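Local coordinates for Glyco_hydro_cc domain-containing protein (Trichoderma gamsii, PDB 6UBD) that probably binds beta-1,3-glucan oligosaccharides, as a member of subgroup VII of glycoside hydrolase family 128, at residues Ser96-Val101 with Ala132-Lys137; Arg148-Ser153 with Ile174-Met179; Thr170-Phe175 with Leu197-Phe202. All coordinates share one frame; numbering follows the deposited sequence.

Interaction 1 (Ser96-Val101 with Ala132-Lys137)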
ATOM      1  N   SER A  96      14.847   1.765  16.140  1.00 17.24           N
ATOM      2  CA  SER A  96      13.719   0.959  16.651  1.00 13.43           C
ATOM      3  C   SER A  96      13.246  -0.019  15.603  1.00 13.00           C
ATOM      4  O   SER A  96      13.393   0.255  14.406  1.00 23.44           O
ATOM      5  CB  SER A  96      12.575   1.827  17.148  1.00 16.05           C
ATOM      6  OG  SER A  96      11.863   2.368  16.061  1.00 27.05           O
ATOM      7  N   THR A  97      12.454  -0.994  16.038  1.00 10.34           N
ATOM      8  CA  THR A  97      11.854  -2.001  15.168  1.00  9.22           C
ATOM      9  C   THR A  97      10.350  -1.761  15.049  1.00  8.76           C
ATOM     10  O   THR A  97       9.639  -1.815  16.055  1.00 10.68           O
ATOM     11  CB  THR A  97      12.196  -3.415  15.649  1.00  9.90           C
ATOM     12  OG1 THR A  97      13.619  -3.643  15.749  1.00 11.73           O
ATOM     13  CG2 THR A  97      11.617  -4.473  14.742  1.00  8.91           C
ATOM     14  N   PRO A  98       9.777  -1.497  13.832  1.00  8.69           N
ATOM     15  CA  PRO A  98       8.346  -1.369  13.647  1.00 10.35           C
ATOM     16  C   PRO A  98       7.672  -2.741  13.767  1.00 10.45           C
ATOM     17  O   PRO A  98       8.302  -3.790  13.590  1.00 11.05           O
ATOM     18  CB  PRO A  98       8.194  -0.739  12.259  1.00 13.79           C
ATOM     19  CG  PRO A  98       9.531  -0.629  11.673  1.00 18.14           C
ATOM     20  CD  PRO A  98      10.508  -1.360  12.551  1.00 11.31           C
ATOM     21  N   ALA A  99       6.351  -2.712  14.014  1.00  9.62           N
ATOM     22  CA  ALA A  99       5.551  -3.951  13.953  1.00  9.32           C
ATOM     23  C   ALA A  99       5.413  -4.449  12.497  1.00 10.19           C
ATOM     24  O   ALA A  99       5.408  -5.685  12.299  1.00  8.82           O
ATOM     25  CB  ALA A  99       4.180  -3.753  14.565  1.00  9.57           C
ATOM     26  N   TYR A 100       5.325  -3.528  11.510  1.00  9.30           N
ATOM     27  CA  TYR A 100       5.116  -3.894  10.100  1.00  8.72           C
ATOM     28  C   TYR A 100       6.017  -3.009   9.226  1.00  7.80           C
ATOM     29  O   TYR A 100       6.029  -1.781   9.438  1.00  7.90           O
ATOM     30  CB  TYR A 100       3.650  -3.689   9.690  1.00  8.87           C
ATOM     31  CG  TYR A 100       2.600  -4.449  10.500  1.00  9.52           C
ATOM     32  CD1 TYR A 100       2.083  -3.932  11.679  1.00  8.81           C
ATOM     33  CD2 TYR A 100       2.152  -5.699  10.124  1.00  8.77           C
ATOM     34  CE1 TYR A 100       1.160  -4.650  12.444  1.00  9.99           C
ATOM     35  CE2 TYR A 100       1.204  -6.404  10.857  1.00  9.52           C
ATOM     36  CZ  TYR A 100       0.723  -5.888  12.054  1.00 10.42           C
ATOM     37  OH  TYR A 100      -0.193  -6.571  12.831  1.00  8.94           O
ATOM     38  N   VAL A 101       6.695  -3.624   8.233  1.00  7.62           N
ATOM     39  CA  VAL A 101       7.557  -2.848   7.308  1.00  8.26           C
ATOM     40  C   VAL A 101       7.321  -3.370   5.895  1.00  7.11           C
ATOM     41  O   VAL A 101       7.403  -4.596   5.683  1.00  9.43           O
ATOM     42  CB  VAL A 101       9.015  -2.822   7.702  1.00 11.11           C
ATOM     43  CG1 VAL A 101       9.543  -4.165   7.849  1.00 12.98           C
ATOM     44  CG2 VAL A 101       9.934  -2.016   6.779  1.00 14.66           C
ATOM     45  N   ALA A 132      15.449  -7.373   5.804  1.00  8.15           N
ATOM     46  CA  ALA A 132      15.471  -8.682   6.487  1.00  8.84           C
ATOM     47  C   ALA A 132      15.904  -8.594   7.962  1.00  8.33           C
ATOM     48  O   ALA A 132      15.271  -9.272   8.768  1.00  9.37           O
ATOM     49  CB  ALA A 132      16.276  -9.697   5.726  1.00  9.36           C
ATOM     50  N   PRO A 133      16.879  -7.746   8.343  1.00  8.92           N
ATOM     51  CA  PRO A 133      17.218  -7.712   9.763  1.00  9.32           C
ATOM     52  C   PRO A 133      16.085  -7.201  10.657  1.00  9.01           C
ATOM     53  O   PRO A 133      15.983  -7.563  11.833  1.00 10.45           O
ATOM     54  CB  PRO A 133      18.401  -6.725   9.787  1.00 11.31           C
ATOM     55  CG  PRO A 133      19.016  -6.918   8.422  1.00 12.71           C
ATOM     56  CD  PRO A 133      17.850  -7.012   7.477  1.00 10.99           C
ATOM     57  N   MET A 134      15.240  -6.310  10.145  1.00  9.35           N
ATOM     58  CA  MET A 134      14.015  -5.863  10.896  1.00 11.11           C
ATOM     59  C   MET A 134      13.094  -7.060  11.105  1.00 10.67           C
ATOM     60  O   MET A 134      12.514  -7.195  12.188  1.00  9.76           O
ATOM     61  CB  MET A 134      13.267  -4.759  10.156  0.50 11.28           C
ATOM     62  CG  MET A 134      14.059  -3.493  10.070  0.50 11.45           C
ATOM     63  SD  MET A 134      14.141  -2.657  11.668  0.50 12.23           S
ATOM     64  CE  MET A 134      14.546  -0.979  11.168  0.50 14.51           C
ATOM     65  N   GLY A 135      12.930  -7.913  10.112  1.00  9.67           N
ATOM     66  CA  GLY A 135      12.140  -9.134  10.303  1.00 10.20           C
ATOM     67  C   GLY A 135      12.752 -10.071  11.325  1.00  9.05           C
ATOM     68  O   GLY A 135      12.014 -10.676  12.108  1.00 10.34           O
ATOM     69  N   GLN A 136      14.073 -10.216  11.353  1.00  9.29           N
ATOM     70  CA  GLN A 136      14.770 -11.041  12.376  1.00 11.58           C
ATOM     71  C   GLN A 136      14.465 -10.493  13.776  1.00 11.14           C
ATOM     72  O   GLN A 136      14.404 -11.301  14.715  1.00 14.77           O
ATOM     73  CB  GLN A 136      16.266 -11.143  12.058  1.00 14.53           C
ATOM     74  CG  GLN A 136      17.121 -12.079  12.955  1.00 20.73           C
ATOM     75  CD  GLN A 136      17.501 -11.598  14.341  1.00 25.65           C
ATOM     76  OE1 GLN A 136      17.700 -10.396  14.630  1.00 40.43           O
ATOM     77  NE2 GLN A 136      17.654 -12.571  15.220  1.00 36.46           N
ATOM     78  N   LYS A 137      14.331  -9.178  13.932  1.00  9.89           N
ATOM     79  CA  LYS A 137      14.020  -8.554  15.239  1.00 10.66           C
ATOM     80  C   LYS A 137      12.509  -8.575  15.523  1.00  9.65           C
ATOM     81  O   LYS A 137      12.110  -8.033  16.583  1.00 10.41           O
ATOM     82  CB  LYS A 137      14.526  -7.119  15.158  1.00  9.18           C
ATOM     83  CG  LYS A 137      16.030  -7.026  15.177  1.00 12.87           C
ATOM     84  CD  LYS A 137      16.563  -5.694  15.348  1.00 16.24           C
ATOM     85  CE  LYS A 137      16.419  -4.745  14.193  1.00 24.86           C
ATOM     86  NZ  LYS A 137      16.864  -3.371  14.550  1.00 31.29           N
TER

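Interaction 2 (Arg148-Ser153 with Ile174-Met179)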
ATOM      1  N   ARG A 148       3.297  -2.906 -12.360  1.00  7.93           N
ATOM      2  CA  ARG A 148       2.764  -3.691 -13.479  1.00  7.22           C
ATOM      3  C   ARG A 148       1.574  -4.564 -13.021  1.00  8.37           C
ATOM      4  O   ARG A 148       0.988  -5.247 -13.899  1.00  7.85           O
ATOM      5  CB  ARG A 148       3.834  -4.599 -14.149  1.00  7.75           C
ATOM      6  CG  ARG A 148       4.831  -3.953 -15.093  1.00  9.22           C
ATOM      7  CD  ARG A 148       4.210  -3.691 -16.429  1.00  9.36           C
ATOM      8  NE  ARG A 148       5.125  -3.149 -17.374  1.00 10.18           N
ATOM      9  CZ  ARG A 148       4.793  -2.714 -18.562  1.00 12.36           C
ATOM     10  NH1 ARG A 148       3.542  -2.724 -18.977  1.00 13.98           N
ATOM     11  NH2 ARG A 148       5.731  -2.260 -19.383  1.00 14.79           N
ATOM     12  N   GLN A 149       1.221  -4.563 -11.746  1.00  7.66           N
ATOM     13  CA  GLN A 149      -0.036  -5.259 -11.310  1.00  7.91           C
ATOM     14  C   GLN A 149       0.030  -6.729 -11.728  1.00  7.74           C
ATOM     15  O   GLN A 149       1.156  -7.359 -11.559  1.00  8.49           O
ATOM     16  CB  GLN A 149      -1.287  -4.547 -11.797  1.00  8.70           C
ATOM     17  CG  GLN A 149      -1.363  -3.079 -11.361  1.00  8.32           C
ATOM     18  CD  GLN A 149      -2.734  -2.494 -11.641  1.00  8.28           C
ATOM     19  OE1 GLN A 149      -3.767  -2.929 -11.064  1.00  8.00           O
ATOM     20  NE2 GLN A 149      -2.830  -1.509 -12.545  1.00  9.04           N
ATOM     21  N   LYS A 150      -0.991  -7.331 -12.276  1.00  7.84           N
ATOM     22  CA  LYS A 150      -0.964  -8.764 -12.659  1.00  8.44           C
ATOM     23  C   LYS A 150       0.001  -9.065 -13.837  1.00  7.56           C
ATOM     24  O   LYS A 150       0.260 -10.285 -14.034  1.00  9.38           O
ATOM     25  CB  LYS A 150      -2.348  -9.274 -12.998  1.00  9.19           C
ATOM     26  CG  LYS A 150      -2.915  -8.705 -14.302  1.00 11.06           C
ATOM     27  CD  LYS A 150      -4.338  -9.135 -14.711  1.00 16.41           C
ATOM     28  CE  LYS A 150      -4.765  -8.734 -16.154  1.00 22.35           C
ATOM     29  NZ  LYS A 150      -3.814  -9.119 -17.292  1.00 25.03           N
ATOM     30  N   ASP A 151       0.523  -8.044 -14.512  1.00  7.97           N
ATOM     31  CA  ASP A 151       1.479  -8.268 -15.617  1.00  7.72           C
ATOM     32  C   ASP A 151       2.942  -8.247 -15.133  1.00  7.67           C
ATOM     33  O   ASP A 151       3.845  -8.231 -16.016  1.00  7.31           O
ATOM     34  CB  ASP A 151       1.189  -7.227 -16.707  1.00  8.24           C
ATOM     35  CG  ASP A 151      -0.212  -7.254 -17.294  1.00 10.41           C
ATOM     36  OD1 ASP A 151      -0.775  -8.362 -17.366  1.00  9.99           O
ATOM     37  OD2 ASP A 151      -0.699  -6.163 -17.619  1.00 16.72           O
ATOM     38  N   GLU A 152       3.226  -8.201 -13.842  1.00  7.76           N
ATOM     39  CA  GLU A 152       4.592  -8.090 -13.346  1.00  7.84           C
ATOM     40  C   GLU A 152       5.479  -9.286 -13.768  1.00  8.58           C
ATOM     41  O   GLU A 152       5.041 -10.416 -13.787  1.00  9.77           O
ATOM     42  CB  GLU A 152       4.584  -7.968 -11.820  1.00  8.51           C
ATOM     43  CG  GLU A 152       4.154  -9.219 -11.089  1.00  9.36           C
ATOM     44  CD  GLU A 152       5.242 -10.268 -10.798  1.00  8.53           C
ATOM     45  OE1 GLU A 152       6.478  -9.923 -10.876  1.00  8.48           O
ATOM     46  OE2 GLU A 152       4.851 -11.419 -10.488  1.00  9.15           O
ATOM     47  N   SER A 153       6.757  -8.910 -13.940  1.00  7.51           N
ATOM     48  CA  SER A 153       7.884  -9.882 -13.972  1.00  7.90           C
ATOM     49  C   SER A 153       8.934  -9.555 -12.906  1.00  8.76           C
ATOM     50  O   SER A 153       9.775 -10.451 -12.637  1.00  8.62           O
ATOM     51  CB  SER A 153       8.453 -10.020 -15.341  1.00  8.50           C
ATOM     52  OG  SER A 153       9.028  -8.769 -15.757  1.00  9.26           O
ATOM     53  N   ILE A 174      -3.648  -1.765  -6.830  1.00  8.09           N
ATOM     54  CA  ILE A 174      -4.791  -2.044  -7.765  1.00  7.95           C
ATOM     55  C   ILE A 174      -5.315  -0.725  -8.373  1.00  7.75           C
ATOM     56  O   ILE A 174      -5.884   0.122  -7.634  1.00  8.26           O
ATOM     57  CB  ILE A 174      -5.864  -2.823  -7.005  1.00  8.42           C
ATOM     58  CG1 ILE A 174      -5.357  -4.184  -6.519  1.00  7.57           C
ATOM     59  CG2 ILE A 174      -7.075  -3.009  -7.961  1.00 10.29           C
ATOM     60  CD1 ILE A 174      -6.369  -5.092  -5.831  1.00  9.01           C
ATOM     61  N   PHE A 175      -5.021  -0.552  -9.634  1.00  8.20           N
ATOM     62  CA  PHE A 175      -5.449   0.620 -10.441  1.00  7.87           C
ATOM     63  C   PHE A 175      -6.207   0.014 -11.606  1.00  8.39           C
ATOM     64  O   PHE A 175      -5.638  -0.381 -12.614  1.00  8.89           O
ATOM     65  CB  PHE A 175      -4.269   1.479 -10.865  1.00  8.01           C
ATOM     66  CG  PHE A 175      -3.464   2.023  -9.718  1.00  8.05           C
ATOM     67  CD1 PHE A 175      -4.041   2.867  -8.785  1.00  9.73           C
ATOM     68  CD2 PHE A 175      -2.111   1.751  -9.624  1.00  9.68           C
ATOM     69  CE1 PHE A 175      -3.294   3.391  -7.765  1.00 12.07           C
ATOM     70  CE2 PHE A 175      -1.363   2.244  -8.559  1.00 11.87           C
ATOM     71  CZ  PHE A 175      -1.967   3.052  -7.596  1.00 12.23           C
ATOM     72  N   LYS A 176      -7.558  -0.059 -11.474  1.00  9.02           N
ATOM     73  CA  LYS A 176      -8.467  -0.762 -12.423  1.00  8.96           C
ATOM     74  C   LYS A 176      -9.817  -0.024 -12.444  1.00  9.34           C
ATOM     75  O   LYS A 176     -10.104   0.754 -11.513  1.00 12.22           O
ATOM     76  CB  LYS A 176      -8.710  -2.228 -12.017  1.00 10.12           C
ATOM     77  CG  LYS A 176      -7.466  -3.127 -12.002  1.00 11.86           C
ATOM     78  CD  LYS A 176      -6.938  -3.410 -13.439  1.00 10.50           C
ATOM     79  CE  LYS A 176      -5.683  -4.257 -13.479  1.00 11.74           C
ATOM     80  NZ  LYS A 176      -5.239  -4.460 -14.871  1.00 13.72           N
ATOM     81  N   SER A 177     -10.607  -0.252 -13.482  1.00  9.15           N
ATOM     82  CA  SER A 177     -11.859   0.519 -13.709  1.00  8.95           C
ATOM     83  C   SER A 177     -13.064  -0.315 -13.333  1.00  9.01           C
ATOM     84  O   SER A 177     -14.172   0.263 -13.405  1.00 12.54           O
ATOM     85  CB  SER A 177     -11.949   1.063 -15.087  1.00 11.12           C
ATOM     86  OG  SER A 177     -11.949   0.012 -16.017  1.00 18.23           O
ATOM     87  N   ASP A 178     -12.959  -1.595 -12.989  1.00  9.30           N
ATOM     88  CA  ASP A 178     -14.112  -2.474 -12.710  1.00  9.76           C
ATOM     89  C   ASP A 178     -13.665  -3.584 -11.756  1.00  9.96           C
ATOM     90  O   ASP A 178     -12.456  -3.793 -11.485  1.00 10.92           O
ATOM     91  CB  ASP A 178     -14.764  -2.995 -13.991  1.00 11.45           C
ATOM     92  CG  ASP A 178     -13.899  -3.885 -14.870  1.00 13.99           C
ATOM     93  OD1 ASP A 178     -12.848  -4.376 -14.432  1.00 16.60           O
ATOM     94  OD2 ASP A 178     -14.358  -4.087 -16.004  1.00 21.94           O
ATOM     95  N   MET A 179     -14.621  -4.354 -11.233  1.00  9.47           N
ATOM     96  CA  MET A 179     -14.302  -5.405 -10.236  1.00  9.77           C
ATOM     97  C   MET A 179     -13.729  -6.638 -10.930  1.00  9.46           C
ATOM     98  O   MET A 179     -12.987  -7.380 -10.258  1.00 10.26           O
ATOM     99  CB  MET A 179     -15.560  -5.816  -9.458  1.00 10.56           C
ATOM    100  CG  MET A 179     -16.062  -4.790  -8.467  1.00  9.67           C
ATOM    101  SD  MET A 179     -14.870  -4.054  -7.306  1.00 10.45           S
ATOM    102  CE  MET A 179     -14.556  -2.460  -8.086  1.00 12.59           C
TER
HETATM  103  O   HOH W   1      -2.392  -5.170 -15.167  1.00 15.65           O

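Interaction 3 (Thr170-Phe175 with Leu197-Phe202)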
ATOM      1  N   THR A 170       2.205 -10.136   0.775  1.00  7.95           N
ATOM      2  CA  THR A 170       2.513  -9.658  -0.567  1.00  7.99           C
ATOM      3  C   THR A 170       1.833  -8.279  -0.728  1.00 10.19           C
ATOM      4  O   THR A 170       0.527  -8.195  -0.617  1.00  9.02           O
ATOM      5  CB  THR A 170       2.014 -10.626  -1.644  1.00  8.31           C
ATOM      6  OG1 THR A 170       2.647 -11.912  -1.419  1.00  8.49           O
ATOM      7  CG2 THR A 170       2.394 -10.153  -3.023  1.00  8.72           C
ATOM      8  N   SER A 171       2.545  -7.197  -0.956  1.00 10.23           N
ATOM      9  CA  SER A 171       1.975  -5.831  -1.166  1.00  7.21           C
ATOM     10  C   SER A 171       1.633  -5.689  -2.626  1.00  7.47           C
ATOM     11  O   SER A 171       2.486  -5.944  -3.511  1.00  8.13           O
ATOM     12  CB  SER A 171       3.038  -4.778  -0.813  1.00  7.63           C
ATOM     13  OG  SER A 171       3.529  -4.920   0.494  1.00  7.22           O
ATOM     14  N   ILE A 172       0.389  -5.245  -2.926  1.00  6.92           N
ATOM     15  CA  ILE A 172      -0.117  -5.022  -4.309  1.00  8.30           C
ATOM     16  C   ILE A 172      -0.743  -3.639  -4.465  1.00  7.79           C
ATOM     17  O   ILE A 172      -1.281  -3.080  -3.492  1.00  8.63           O
ATOM     18  CB  ILE A 172      -1.020  -6.203  -4.769  1.00  8.39           C
ATOM     19  CG1 ILE A 172      -2.412  -6.181  -4.128  1.00  9.26           C
ATOM     20  CG2 ILE A 172      -0.263  -7.530  -4.518  1.00 10.05           C
ATOM     21  CD1 ILE A 172      -3.348  -7.273  -4.715  1.00  9.97           C
ATOM     22  N   HIS A 173      -0.640  -3.127  -5.671  1.00  7.86           N
ATOM     23  CA  HIS A 173      -1.295  -1.862  -6.069  1.00  7.60           C
ATOM     24  C   HIS A 173      -2.400  -2.221  -7.075  1.00  7.67           C
ATOM     25  O   HIS A 173      -2.121  -2.895  -8.061  1.00  8.57           O
ATOM     26  CB  HIS A 173      -0.275  -0.913  -6.729  1.00  7.75           C
ATOM     27  CG  HIS A 173       0.639  -0.261  -5.729  1.00  7.77           C
ATOM     28  ND1 HIS A 173       1.555   0.732  -6.106  1.00  8.45           N
ATOM     29  CD2 HIS A 173       0.713  -0.397  -4.382  1.00  7.72           C
ATOM     30  CE1 HIS A 173       2.169   1.142  -4.986  1.00  9.27           C
ATOM     31  NE2 HIS A 173       1.678   0.491  -3.927  1.00  9.22           N
ATOM     32  N   ILE A 174      -3.648  -1.765  -6.830  1.00  8.09           N
ATOM     33  CA  ILE A 174      -4.791  -2.044  -7.765  1.00  7.95           C
ATOM     34  C   ILE A 174      -5.315  -0.725  -8.373  1.00  7.75           C
ATOM     35  O   ILE A 174      -5.884   0.122  -7.634  1.00  8.26           O
ATOM     36  CB  ILE A 174      -5.864  -2.823  -7.005  1.00  8.42           C
ATOM     37  CG1 ILE A 174      -5.357  -4.184  -6.519  1.00  7.57           C
ATOM     38  CG2 ILE A 174      -7.075  -3.009  -7.961  1.00 10.29           C
ATOM     39  CD1 ILE A 174      -6.369  -5.092  -5.831  1.00  9.01           C
ATOM     40  N   PHE A 175      -5.021  -0.552  -9.634  1.00  8.20           N
ATOM     41  CA  PHE A 175      -5.449   0.620 -10.441  1.00  7.87           C
ATOM     42  C   PHE A 175      -6.207   0.014 -11.606  1.00  8.39           C
ATOM     43  O   PHE A 175      -5.638  -0.381 -12.614  1.00  8.89           O
ATOM     44  CB  PHE A 175      -4.269   1.479 -10.865  1.00  8.01           C
ATOM     45  CG  PHE A 175      -3.464   2.023  -9.718  1.00  8.05           C
ATOM     46  CD1 PHE A 175      -4.041   2.867  -8.785  1.00  9.73           C
ATOM     47  CD2 PHE A 175      -2.111   1.751  -9.624  1.00  9.68           C
ATOM     48  CE1 PHE A 175      -3.294   3.391  -7.765  1.00 12.07           C
ATOM     49  CE2 PHE A 175      -1.363   2.244  -8.559  1.00 11.87           C
ATOM     50  CZ  PHE A 175      -1.967   3.052  -7.596  1.00 12.23           C
ATOM     51  N   LEU A 197      -2.434 -11.106   1.146  1.00  7.46           N
ATOM     52  CA  LEU A 197      -2.262  -9.873   0.390  1.00  7.58           C
ATOM     53  C   LEU A 197      -2.560  -8.634   1.226  1.00  7.56           C
ATOM     54  O   LEU A 197      -3.602  -8.607   1.972  1.00  9.11           O
ATOM     55  CB  LEU A 197      -3.218  -9.899  -0.812  1.00  9.02           C
ATOM     56  CG  LEU A 197      -3.201 -11.139  -1.716  1.00  9.04           C
ATOM     57  CD1 LEU A 197      -4.285 -11.035  -2.779  1.00 12.23           C
ATOM     58  CD2 LEU A 197      -1.775 -11.423  -2.329  1.00 10.47           C
ATOM     59  N   TRP A 198      -1.797  -7.570   1.038  1.00  7.06           N
ATOM     60  CA  TRP A 198      -2.180  -6.191   1.422  1.00  7.76           C
ATOM     61  C   TRP A 198      -2.269  -5.360   0.172  1.00  7.81           C
ATOM     62  O   TRP A 198      -1.324  -5.329  -0.664  1.00  9.27           O
ATOM     63  CB  TRP A 198      -1.162  -5.533   2.343  1.00  7.57           C
ATOM     64  CG  TRP A 198      -1.094  -5.986   3.774  1.00  7.79           C
ATOM     65  CD1 TRP A 198      -1.471  -7.190   4.291  1.00  6.93           C
ATOM     66  CD2 TRP A 198      -0.603  -5.188   4.869  1.00  8.04           C
ATOM     67  NE1 TRP A 198      -1.235  -7.210   5.657  1.00  8.95           N
ATOM     68  CE2 TRP A 198      -0.711  -5.993   6.031  1.00  7.74           C
ATOM     69  CE3 TRP A 198      -0.142  -3.887   4.975  1.00  8.30           C
ATOM     70  CZ2 TRP A 198      -0.321  -5.526   7.276  1.00  7.21           C
ATOM     71  CZ3 TRP A 198       0.227  -3.420   6.228  1.00  7.41           C
ATOM     72  CH2 TRP A 198       0.122  -4.236   7.351  1.00  7.86           C
ATOM     73  N   VAL A 199      -3.435  -4.680  -0.016  1.00  7.64           N
ATOM     74  CA  VAL A 199      -3.606  -3.721  -1.131  1.00  9.80           C
ATOM     75  C   VAL A 199      -3.147  -2.362  -0.632  1.00  7.97           C
ATOM     76  O   VAL A 199      -3.889  -1.655   0.055  1.00  8.08           O
ATOM     77  CB  VAL A 199      -5.069  -3.685  -1.622  1.00 10.46           C
ATOM     78  CG1 VAL A 199      -5.229  -2.756  -2.841  1.00  9.06           C
ATOM     79  CG2 VAL A 199      -5.549  -5.071  -2.004  1.00 11.55           C
ATOM     80  N   THR A 200      -1.885  -2.027  -0.872  1.00  7.58           N
ATOM     81  CA  THR A 200      -1.238  -0.894  -0.184  1.00  7.94           C
ATOM     82  C   THR A 200      -1.513   0.458  -0.877  1.00  8.25           C
ATOM     83  O   THR A 200      -1.243   1.520  -0.265  1.00  8.84           O
ATOM     84  CB  THR A 200       0.249  -1.195   0.035  1.00  7.87           C
ATOM     85  OG1 THR A 200       0.850  -1.345  -1.264  1.00  8.69           O
ATOM     86  CG2 THR A 200       0.481  -2.417   0.938  1.00  7.12           C
ATOM     87  N   GLU A 201      -1.995   0.397  -2.113  1.00  7.80           N
ATOM     88  CA  GLU A 201      -2.630   1.571  -2.783  1.00  7.93           C
ATOM     89  C   GLU A 201      -3.714   1.016  -3.697  1.00  8.23           C
ATOM     90  O   GLU A 201      -3.506   0.023  -4.360  1.00  8.83           O
ATOM     91  CB  GLU A 201      -1.716   2.387  -3.692  1.00  9.65           C
ATOM     92  CG  GLU A 201      -0.578   3.142  -2.975  1.00  8.88           C
ATOM     93  CD  GLU A 201       0.266   3.906  -3.976  1.00 10.10           C
ATOM     94  OE1 GLU A 201      -0.315   4.493  -4.893  1.00 20.98           O
ATOM     95  OE2 GLU A 201       1.485   3.950  -3.843  1.00  9.67           O
ATOM     96  N   PHE A 202      -4.886   1.693  -3.772  1.00  7.46           N
ATOM     97  CA  PHE A 202      -5.922   1.437  -4.829  1.00  8.69           C
ATOM     98  C   PHE A 202      -6.586   2.750  -5.238  1.00  8.57           C
ATOM     99  O   PHE A 202      -6.674   3.711  -4.460  1.00 10.20           O
ATOM    100  CB  PHE A 202      -6.916   0.330  -4.420  1.00  8.53           C
ATOM    101  CG  PHE A 202      -7.902   0.773  -3.334  1.00  8.39           C
ATOM    102  CD1 PHE A 202      -9.043   1.520  -3.655  1.00  9.06           C
ATOM    103  CD2 PHE A 202      -7.713   0.409  -2.012  1.00  8.04           C
ATOM    104  CE1 PHE A 202      -9.907   1.927  -2.646  1.00  9.82           C
ATOM    105  CE2 PHE A 202      -8.577   0.853  -1.000  1.00  7.95           C
ATOM    106  CZ  PHE A 202      -9.679   1.600  -1.327  1.00  8.76           C
TER

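Interaction 1 (Ser96-Val101 with Ala132-Lys137)
Lys137 curls round the hydroxyl of Thr97 and meets it along much of its length. With a turn about its CG-CD bond (chi3 -71°), the lysine doubles back, so that CB comes within 3.6 Å of Thr97 OG1 and CE within 3.4 Å of the same oxygen. The two side chains lie askew, and both branches of the threonine touch the lysine. Its OG1 stands beside the backbone N (chi1 -56°), facing the lysine, while its methyl CG2, besides meeting Lys137 CB, reaches down to the last turn of helix 120-136, 3.8 Å from Met134 O. A beta-branched residue suits this place because one short side chain can offer both a polar and an apolar arm.

Deeper in, Met134 does the apolar work. It leaves the helix toward the segment 96-101 and meets the ring of Pro98 at about a right angle, SD lying 4.0 Å from Pro98 CD. Its CE goes further, to 3.7 Å from Ser96 O. Two conformers of this side chain were modelled, so the contacts of its sulfur and methyl hold for one of them. Nearer the backbone, Met134 CB approaches Val101 CG1 at 4.4 Å, where the loop turns into strand 100-102. Met134 also touches Leu94.

The contact lies within the beta-alpha-beta unit of strand 100-102, helix 120-136 and strand 140-142, and sets the end of the helix against the loop leading into the first strand. Its chemistry is graded: the inner part rests on dispersion between methionine, proline and valine, whereas at the outer side a threonine hydroxyl lies along the methylenes of an exposed lysine, whose aliphatic chain partly covers it.

Interaction 2 (Arg148-Ser153 with Ile174-Met179)
Gln149 holds CG anti to its own carbonyl carbon (chi1 -56°) and runs on extended from there (chi2 -169°), which delivers its terminal amide to the backbone of Phe175. There the amide uses both its ends on one residue. Phe175 N donates to Gln149 OE1 at 3.0 Å, approaching from above the carbonyl plane, and Gln149 NE2 donates to Phe175 O, also at 3.0 Å, along a bond lying close to its own amide plane. Gripped at two points, the amide is fixed against flipping, and a glutamine suits the place because it offers a donor and an acceptor side by side, much as a neighbouring strand would. NE2 also lies at the edge of the Phe175 ring, the amide and ring planes being 81° apart.

Lys176 comes from the opposite direction, its CE 3.4 Å from Gln149 OE1. Its ammonium group has its salt bridge with Asp207 and donates to a water 2.9 Å from Lys176 NZ, which in turn donates to Asp151 OD2. The other carboxylate oxygen, Asp151 OD1, forms a salt bridge with Lys150 NZ at 3.1 Å, so the aspartate probably moderates the mutual repulsion of the two lysines.

The loop 148-153 thus meets strand 170-176 along the side turned away from strand 197-206, which binds Ile174 and Lys176 by backbone bonds. Helix 179-193 borders both segments, with Tyr188 against Lys150 and Asp185 against Ile174 and Lys176, while Ile174 also reaches Phe231 of helix 217-233.

Interaction 3 (Thr170-Phe175 with Leu197-Phe202)
Val199 sits at the apolar centre, wedged between Ile172 and Ile174. Its CG2 lies 3.9 Å from Ile172 CG1, which sits between backbone N and carbonyl carbon (chi1 75°); the same methyl is equally near Ile174 CD1, and the Ile174 and Val199 side chains cross at about a right angle. Beta-branched valine and isoleucine suit strands, since they favour extended backbones, and their methyls pack here against helix residues. Around them Ile172 CD1 meets Leu197 CD1 at 4.3 Å, and Ile174 packs on Phe202 through their CB atoms. Tyr189 of helix 179-193 and Phe231 of helix 217-233 cover this face.

The two strands are parallel neighbours, joined by helix 179-193 in a beta-alpha-beta crossover, consistent with the (beta/alpha)8 barrel of this glycoside hydrolase family. Backbone bonds run from Ile172 N to Trp198 O (2.8 Å) and from Thr200 N to Ile172 O. Further along, a beta bulge places both Thr200 and Glu201 opposite His173, and Ile174 N then donates to Glu201 O at 3.1 Å.

On the other face the chemistry turns polar. Glu201 CB lies over the His173 ring, 3.9 Å from its centroid in a CH-pi contact, while Thr200 OG1 lies at the ring edge, in plane, 3.3 Å from His173 CD2. The ring nitrogen ND1 is hydrogen-bonded to Glu106. Putting an alanine at His173 would probably leave Glu106 without this partner and Glu201 without the flat surface under its aliphatic part. The Glu201 carboxylate, also over that face of the histidine with its plane turned 46° from the ring, divides its contacts: OE1 approaches the edge of the Phe175 ring, 3.5 Å from Phe175 CZ, and OE2 accepts a hydrogen bond from Trp56 NE1.

From the N terminus, interaction 1 closes first, bringing the end of helix 120-136 back to the loop before strand 100-102. Interaction 2 opens only after that, in the loop following strand 140-142, and closes on the far end of strand 170-176. Interaction 3 begins inside that span and closes at strand 197-206, so the loops of interactions 2 and 3 cross, sharing Ile174 and Phe175: one side of the strand takes a loop, the other its sheet neighbour. Interactions 1 and 2 lie on opposite sides of the chain's centre, their nearest atoms about 17 Å apart. Interaction 3 touches both, meeting the first where Tyr100 CD2 lies 3.7 Å from Trp198 CH2.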